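Local coordinates for protein glucosamine kinase (Streptacidiphilus jiangxiensis, PDB 6HWJ) that phosphorylates D-glucosamine to D-glucosamine 6-phosphate with ATP and magnesium, and acts on glucose to a lesser extent, at residues G299-G304 and V340-S345; A220-L225 and G311-V316. All blocks are in the same frame, centred on the assembly; numbering follows the deposited sequence.

Contact 1 (G299-G304 and V340-S345); sequences GDFHVG and VGMTAS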
ATOM      1  N   GLY A 299      -0.686   5.832  -2.233  1.00 27.62           N
ATOM      2  CA  GLY A 299       0.729   6.072  -2.026  1.00 31.11           C
ATOM      3  C   GLY A 299       1.652   4.980  -2.521  1.00 30.57           C
ATOM      4  O   GLY A 299       2.872   5.181  -2.520  1.00 35.45           O
ATOM      5  N   ASP A 300       1.115   3.845  -2.937  1.00 27.86           N
ATOM      6  CA  ASP A 300       1.929   2.760  -3.493  1.00 27.45           C
ATOM      7  C   ASP A 300       1.054   2.022  -4.499  1.00 26.27           C
ATOM      8  O   ASP A 300       0.857   0.806  -4.422  1.00 24.44           O
ATOM      9  CB  ASP A 300       2.454   1.849  -2.386  1.00 30.77           C
ATOM     10  CG  ASP A 300       3.412   0.787  -2.904  1.00 32.23           C
ATOM     11  OD1 ASP A 300       4.081   1.030  -3.921  1.00 32.38           O
ATOM     12  OD2 ASP A 300       3.472  -0.296  -2.284  1.00 32.95           O
ATOM     13  N   PHE A 301       0.493   2.780  -5.439  1.00 28.04           N
ATOM     14  CA  PHE A 301      -0.665   2.365  -6.227  1.00 26.15           C
ATOM     15  C   PHE A 301      -0.193   1.815  -7.559  1.00 26.37           C
ATOM     16  O   PHE A 301       0.489   2.516  -8.318  1.00 24.40           O
ATOM     17  CB  PHE A 301      -1.602   3.565  -6.405  1.00 27.35           C
ATOM     18  CG  PHE A 301      -2.997   3.209  -6.826  1.00 28.00           C
ATOM     19  CD1 PHE A 301      -3.770   2.336  -6.081  1.00 25.50           C
ATOM     20  CD2 PHE A 301      -3.550   3.788  -7.945  1.00 28.48           C
ATOM     21  CE1 PHE A 301      -5.050   2.029  -6.470  1.00 26.29           C
ATOM     22  CE2 PHE A 301      -4.841   3.472  -8.336  1.00 28.29           C
ATOM     23  CZ  PHE A 301      -5.589   2.595  -7.584  1.00 25.86           C
ATOM     24  N   HIS A 302      -0.561   0.567  -7.843  1.00 24.22           N
ATOM     25  CA  HIS A 302      -0.197  -0.102  -9.089  1.00 24.42           C
ATOM     26  C   HIS A 302      -1.066  -1.346  -9.197  1.00 25.52           C
ATOM     27  O   HIS A 302      -1.808  -1.690  -8.266  1.00 23.55           O
ATOM     28  CB  HIS A 302       1.299  -0.435  -9.127  1.00 24.24           C
ATOM     29  CG  HIS A 302       1.761  -1.294  -7.995  1.00 24.52           C
ATOM     30  ND1 HIS A 302       1.576  -2.653  -7.973  1.00 27.28           N
ATOM     31  CD2 HIS A 302       2.416  -0.987  -6.846  1.00 26.63           C
ATOM     32  CE1 HIS A 302       2.094  -3.152  -6.859  1.00 27.68           C
ATOM     33  NE2 HIS A 302       2.607  -2.158  -6.155  1.00 25.04           N
ATOM     34  N   VAL A 303      -0.970  -2.030 -10.342  1.00 26.56           N
ATOM     35  CA  VAL A 303      -1.921  -3.115 -10.609  1.00 25.41           C
ATOM     36  C   VAL A 303      -1.755  -4.245  -9.617  1.00 27.41           C
ATOM     37  O   VAL A 303      -2.679  -5.026  -9.401  1.00 25.98           O
ATOM     38  CB  VAL A 303      -1.789  -3.660 -12.053  1.00 32.76           C
ATOM     39  CG1 VAL A 303      -1.997  -2.563 -13.057  1.00 35.68           C
ATOM     40  CG2 VAL A 303      -0.443  -4.366 -12.240  1.00 33.75           C
ATOM     41  N   GLY A 304      -0.564  -4.394  -9.031  1.00 28.95           N
ATOM     42  CA  GLY A 304      -0.360  -5.422  -8.018  1.00 29.93           C
ATOM     43  C   GLY A 304      -1.141  -5.200  -6.744  1.00 26.35           C
ATOM     44  O   GLY A 304      -1.199  -6.116  -5.921  1.00 28.25           O
ATOM     45  N   VAL A 340      -0.457   8.404 -11.771  1.00 29.03           N
ATOM     46  CA  VAL A 340       0.693   8.014 -12.573  1.00 28.00           C
ATOM     47  C   VAL A 340       1.197   6.645 -12.161  1.00 24.37           C
ATOM     48  O   VAL A 340       1.737   5.903 -12.987  1.00 27.36           O
ATOM     49  CB  VAL A 340       1.824   9.061 -12.496  1.00 29.48           C
ATOM     50  CG1 VAL A 340       1.346  10.403 -13.032  1.00 29.68           C
ATOM     51  CG2 VAL A 340       2.380   9.180 -11.083  1.00 32.03           C
ATOM     52  N   GLY A 341       1.072   6.296 -10.890  1.00 26.69           N
ATOM     53  CA  GLY A 341       1.435   4.942 -10.460  1.00 26.69           C
ATOM     54  C   GLY A 341       0.655   3.878 -11.221  1.00 27.30           C
ATOM     55  O   GLY A 341       1.225   2.897 -11.698  1.00 24.42           O
ATOM     56  N   MET A 342      -0.647   4.082 -11.388  1.00 27.18           N
ATOM     57  CA  MET A 342      -1.464   3.084 -12.073  1.00 28.11           C
ATOM     58  C   MET A 342      -1.257   3.124 -13.581  1.00 26.03           C
ATOM     59  O   MET A 342      -1.139   2.071 -14.210  1.00 27.07           O
ATOM     60  CB  MET A 342      -2.946   3.267 -11.724  1.00 27.19           C
ATOM     61  CG  MET A 342      -3.835   2.140 -12.215  1.00 30.13           C
ATOM     62  SD  MET A 342      -3.319   0.511 -11.607  1.00 29.80           S
ATOM     63  CE  MET A 342      -3.767   0.628  -9.876  1.00 25.79           C
ATOM     64  N   THR A 343      -1.165   4.316 -14.184  1.00 28.04           N
ATOM     65  CA  THR A 343      -0.974   4.368 -15.633  1.00 30.42           C
ATOM     66  C   THR A 343       0.405   3.838 -16.012  1.00 27.76           C
ATOM     67  O   THR A 343       0.549   3.156 -17.030  1.00 28.10           O
ATOM     68  CB  THR A 343      -1.155   5.790 -16.184  1.00 30.97           C
ATOM     69  OG1 THR A 343      -0.226   6.680 -15.555  1.00 29.82           O
ATOM     70  CG2 THR A 343      -2.574   6.287 -15.953  1.00 34.65           C
ATOM     71  N   ALA A 344       1.438   4.167 -15.225  1.00 27.34           N
ATOM     72  CA  ALA A 344       2.742   3.548 -15.432  1.00 25.39           C
ATOM     73  C   ALA A 344       2.638   2.021 -15.321  1.00 27.27           C
ATOM     74  O   ALA A 344       3.169   1.284 -16.160  1.00 26.20           O
ATOM     75  CB  ALA A 344       3.747   4.073 -14.408  1.00 24.95           C
ATOM     76  N   SER A 345       1.966   1.534 -14.272  1.00 25.69           N
ATOM     77  CA  SER A 345       1.812   0.098 -14.073  1.00 27.23           C
ATOM     78  C   SER A 345       1.132  -0.570 -15.275  1.00 26.18           C
ATOM     79  O   SER A 345       1.549  -1.649 -15.711  1.00 25.67           O
ATOM     80  CB  SER A 345       1.010  -0.156 -12.797  1.00 32.69           C
ATOM     81  OG  SER A 345       1.049  -1.515 -12.425  1.00 39.03           O
TER
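M342 and S345 of helix 335-356 meet F301, H302 and V303 in the loop that follows strand 293-295, whose HGDFHVGQ sequence is consistent with the catalytic-loop motif of the aminoglycoside phosphotransferase-like kinase fold. The contact exemplifies a loop meeting a helix through an apolar cover and a single side-chain hydrogen bond. The M342 methyl lies over a face of the F301 ring as a CH-pi contact, CE being 3.5 Å from the ring centroid and 17° off the normal, displaced toward CE2. The chain is bent at chi2 and chi3, and the second bend brings CE back over the ring while SD stays oblique to it, a Met-aromatic contact, passing V303 CG1 at 3.6 Å. One turn later, S345 OG accepts a nearly straight hydrogen bond from V303 N (2.9 Å, 174° at the hydrogen); both V303 methyls crowd the same oxygen, CG2 at 3.2 Å, and H302 CB lies 3.5 Å from it. Just before M342, G341 has no side chain, and its CA makes a CH...O contact of 3.4 Å with F301 O.

Farther out, T226 and M229 of helix 212-234 pack on F301. D300, which binds D-glucosamine, offers its carbonyl to NE2 of Q305, a magnesium ligand, and G304 N makes a weak bond of 3.0 Å to H302 ND1. At the edge of that imidazole, in its plane, sits D300 OD1.

Contact 2 (A220-L225 and G311-V316); sequences AQLGTL and GRYAVV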
ATOM      1  N   ALA A 220     -10.501   1.186 -17.780  1.00 26.71           N
ATOM      2  CA  ALA A 220     -11.548   2.143 -17.442  1.00 24.32           C
ATOM      3  C   ALA A 220     -12.115   1.881 -16.063  1.00 26.42           C
ATOM      4  O   ALA A 220     -12.422   2.824 -15.321  1.00 28.82           O
ATOM      5  CB  ALA A 220     -12.674   2.113 -18.488  1.00 28.64           C
ATOM      6  N   GLN A 221     -12.301   0.610 -15.699  1.00 24.49           N
ATOM      7  CA  GLN A 221     -12.793   0.313 -14.357  1.00 28.07           C
ATOM      8  C   GLN A 221     -11.786   0.733 -13.290  1.00 26.72           C
ATOM      9  O   GLN A 221     -12.180   1.230 -12.229  1.00 26.04           O
ATOM     10  CB  GLN A 221     -13.129  -1.170 -14.252  1.00 29.03           C
ATOM     11  CG  GLN A 221     -14.158  -1.586 -15.278  1.00 32.71           C
ATOM     12  CD  GLN A 221     -14.724  -2.977 -15.033  1.00 35.39           C
ATOM     13  OE1 GLN A 221     -14.198  -3.962 -15.529  1.00 41.27           O
ATOM     14  NE2 GLN A 221     -15.777  -3.047 -14.266  1.00 31.81           N
ATOM     15  N   LEU A 222     -10.493   0.567 -13.568  1.00 25.59           N
ATOM     16  CA  LEU A 222      -9.457   1.033 -12.651  1.00 25.99           C
ATOM     17  C   LEU A 222      -9.500   2.548 -12.498  1.00 27.34           C
ATOM     18  O   LEU A 222      -9.322   3.076 -11.394  1.00 26.67           O
ATOM     19  CB  LEU A 222      -8.077   0.592 -13.129  1.00 26.67           C
ATOM     20  CG  LEU A 222      -7.773  -0.892 -12.999  1.00 28.04           C
ATOM     21  CD1 LEU A 222      -6.466  -1.249 -13.671  1.00 27.72           C
ATOM     22  CD2 LEU A 222      -7.734  -1.293 -11.549  1.00 26.86           C
ATOM     23  N   GLY A 223      -9.745   3.267 -13.589  1.00 28.65           N
ATOM     24  CA  GLY A 223      -9.858   4.711 -13.496  1.00 28.31           C
ATOM     25  C   GLY A 223     -11.037   5.137 -12.647  1.00 27.01           C
ATOM     26  O   GLY A 223     -10.929   6.049 -11.832  1.00 27.92           O
ATOM     27  N   THR A 224     -12.185   4.484 -12.829  1.00 23.74           N
ATOM     28  CA  THR A 224     -13.339   4.779 -11.992  1.00 25.39           C
ATOM     29  C   THR A 224     -13.057   4.455 -10.526  1.00 25.87           C
ATOM     30  O   THR A 224     -13.429   5.227  -9.624  1.00 28.44           O
ATOM     31  CB  THR A 224     -14.564   4.005 -12.526  1.00 28.80           C
ATOM     32  OG1 THR A 224     -14.980   4.584 -13.770  1.00 30.04           O
ATOM     33  CG2 THR A 224     -15.707   4.039 -11.542  1.00 26.70           C
ATOM     34  N   LEU A 225     -12.390   3.334 -10.265  1.00 25.06           N
ATOM     35  CA  LEU A 225     -12.075   2.948  -8.890  1.00 23.87           C
ATOM     36  C   LEU A 225     -11.173   3.980  -8.222  1.00 23.61           C
ATOM     37  O   LEU A 225     -11.426   4.397  -7.082  1.00 25.80           O
ATOM     38  CB  LEU A 225     -11.412   1.555  -8.873  1.00 26.41           C
ATOM     39  CG  LEU A 225     -10.948   0.985  -7.528  1.00 24.08           C
ATOM     40  CD1 LEU A 225     -10.815  -0.533  -7.607  1.00 27.31           C
ATOM     41  CD2 LEU A 225      -9.582   1.568  -7.096  1.00 25.85           C
ATOM     42  N   GLY A 311     -15.377 -10.299 -11.718  1.00 37.43           N
ATOM     43  CA  GLY A 311     -15.713  -8.964 -12.156  1.00 36.58           C
ATOM     44  C   GLY A 311     -15.704  -7.915 -11.073  1.00 30.01           C
ATOM     45  O   GLY A 311     -16.002  -6.753 -11.366  1.00 30.92           O
ATOM     46  N   ARG A 312     -15.343  -8.277  -9.839  1.00 27.91           N
ATOM     47  CA  ARG A 312     -15.243  -7.340  -8.731  1.00 28.52           C
ATOM     48  C   ARG A 312     -13.783  -6.970  -8.499  1.00 26.69           C
ATOM     49  O   ARG A 312     -12.915  -7.858  -8.472  1.00 26.55           O
ATOM     50  CB  ARG A 312     -15.830  -7.952  -7.458  1.00 33.93           C
ATOM     51  CG  ARG A 312     -17.333  -8.170  -7.506  1.00 45.32           C
ATOM     52  CD  ARG A 312     -17.813  -8.866  -6.252  1.00 60.37           C
ATOM     53  NE  ARG A 312     -19.235  -8.643  -6.006  1.00 75.80           N
ATOM     54  CZ  ARG A 312     -20.219  -9.310  -6.607  1.00 86.41           C
ATOM     55  NH1 ARG A 312     -21.483  -9.032  -6.312  1.00 89.85           N
ATOM     56  NH2 ARG A 312     -19.940 -10.247  -7.503  1.00 89.73           N
ATOM     57  N   TYR A 313     -13.520  -5.666  -8.334  1.00 26.96           N
ATOM     58  CA  TYR A 313     -12.180  -5.144  -8.095  1.00 27.36           C
ATOM     59  C   TYR A 313     -12.047  -4.676  -6.649  1.00 27.81           C
ATOM     60  O   TYR A 313     -12.971  -4.067  -6.105  1.00 29.38           O
ATOM     61  CB  TYR A 313     -11.878  -3.962  -9.040  1.00 25.66           C
ATOM     62  CG  TYR A 313     -11.786  -4.355 -10.489  1.00 25.56           C
ATOM     63  CD1 TYR A 313     -12.914  -4.690 -11.218  1.00 27.48           C
ATOM     64  CD2 TYR A 313     -10.554  -4.412 -11.123  1.00 28.13           C
ATOM     65  CE1 TYR A 313     -12.824  -5.064 -12.567  1.00 30.11           C
ATOM     66  CE2 TYR A 313     -10.451  -4.772 -12.459  1.00 29.26           C
ATOM     67  CZ  TYR A 313     -11.574  -5.081 -13.172  1.00 31.19           C
ATOM     68  OH  TYR A 313     -11.434  -5.461 -14.490  1.00 30.58           O
ATOM     69  N   ALA A 314     -10.889  -4.939  -6.040  1.00 24.86           N
ATOM     70  CA  ALA A 314     -10.659  -4.606  -4.636  1.00 23.63           C
ATOM     71  C   ALA A 314      -9.225  -4.121  -4.460  1.00 24.42           C
ATOM     72  O   ALA A 314      -8.292  -4.859  -4.766  1.00 26.68           O
ATOM     73  CB  ALA A 314     -10.915  -5.833  -3.749  1.00 27.52           C
ATOM     74  N   VAL A 315      -9.053  -2.893  -3.962  1.00 23.95           N
ATOM     75  CA  VAL A 315      -7.722  -2.332  -3.729  1.00 23.36           C
ATOM     76  C   VAL A 315      -7.284  -2.694  -2.316  1.00 24.26           C
ATOM     77  O   VAL A 315      -8.102  -2.739  -1.377  1.00 23.48           O
ATOM     78  CB  VAL A 315      -7.703  -0.814  -3.971  1.00 25.04           C
ATOM     79  CG1 VAL A 315      -8.732  -0.108  -3.125  1.00 29.79           C
ATOM     80  CG2 VAL A 315      -6.277  -0.252  -3.661  1.00 27.40           C
ATOM     81  N   VAL A 316      -5.994  -3.004  -2.163  1.00 22.79           N
ATOM     82  CA  VAL A 316      -5.425  -3.343  -0.862  1.00 23.91           C
ATOM     83  C   VAL A 316      -4.105  -2.601  -0.684  1.00 23.90           C
ATOM     84  O   VAL A 316      -3.648  -1.898  -1.585  1.00 22.62           O
ATOM     85  CB  VAL A 316      -5.209  -4.855  -0.704  1.00 25.93           C
ATOM     86  CG1 VAL A 316      -6.517  -5.595  -0.825  1.00 28.69           C
ATOM     87  CG2 VAL A 316      -4.247  -5.355  -1.764  1.00 27.07           C
TER
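Q221, L222 and L225 of helix 212-234 pack against Y313 and V315 in a buried helix-on-sheet contact within the C-terminal lobe of the kinase-like fold. Strand 312-315 forms a beta-hairpin with strand 306-309 and is an outermost strand of a small antiparallel sheet. The local helix and strand axes come within 10.1 Å and their directions differ by 48°. The strand is an example of alternate residues facing one helix: Y313 and V315 point toward it, A314 away. Y313 contributes the largest share of the buried surface. Its CG is anti to the carbonyl carbon (chi1 -67°); farther out, the CE1 and OH end of the ring lies beside the Q221 amide, whose plane is turned 68° from it, and OE1 is 3.4 Å from CE1. L225 meets the base of the same side chain, CD1 lying 3.9 Å from Y313 CB, and its other methyl, CD2, reaches V315 CB at 4.4 Å. L222 CD2 lies 4.2 Å from Y313 CD2.

I306 on the partner strand touches L222, Y313 and V315, extending the apolar layer between helix and sheet. W197 meets the Y313 ring edge-to-face, and the phenolic OH is hydrogen-bonded to NH2 of R308.

The two contacts form one continuous core, their centres 12 Å apart and their segments alternating along the chain. F301 joins them: its CE1 lies 3.8 Å from V315 CG2 and its CZ 4.2 Å from L225 CD2, so the ring that has the M342 methyl over one face in contact 1 also abuts the helix-strand layer of contact 2. M342 SD adds a second bridge, 4.2 Å from L222 CD1. Contact 1 is the closer to the active site, the H302 side chain being about 5 Å from a bound magnesium ion, against about 9 Å for V315. Just past strand 312-315 come D317, which binds magnesium here with Q305, and D319, a ligand of the second magnesium.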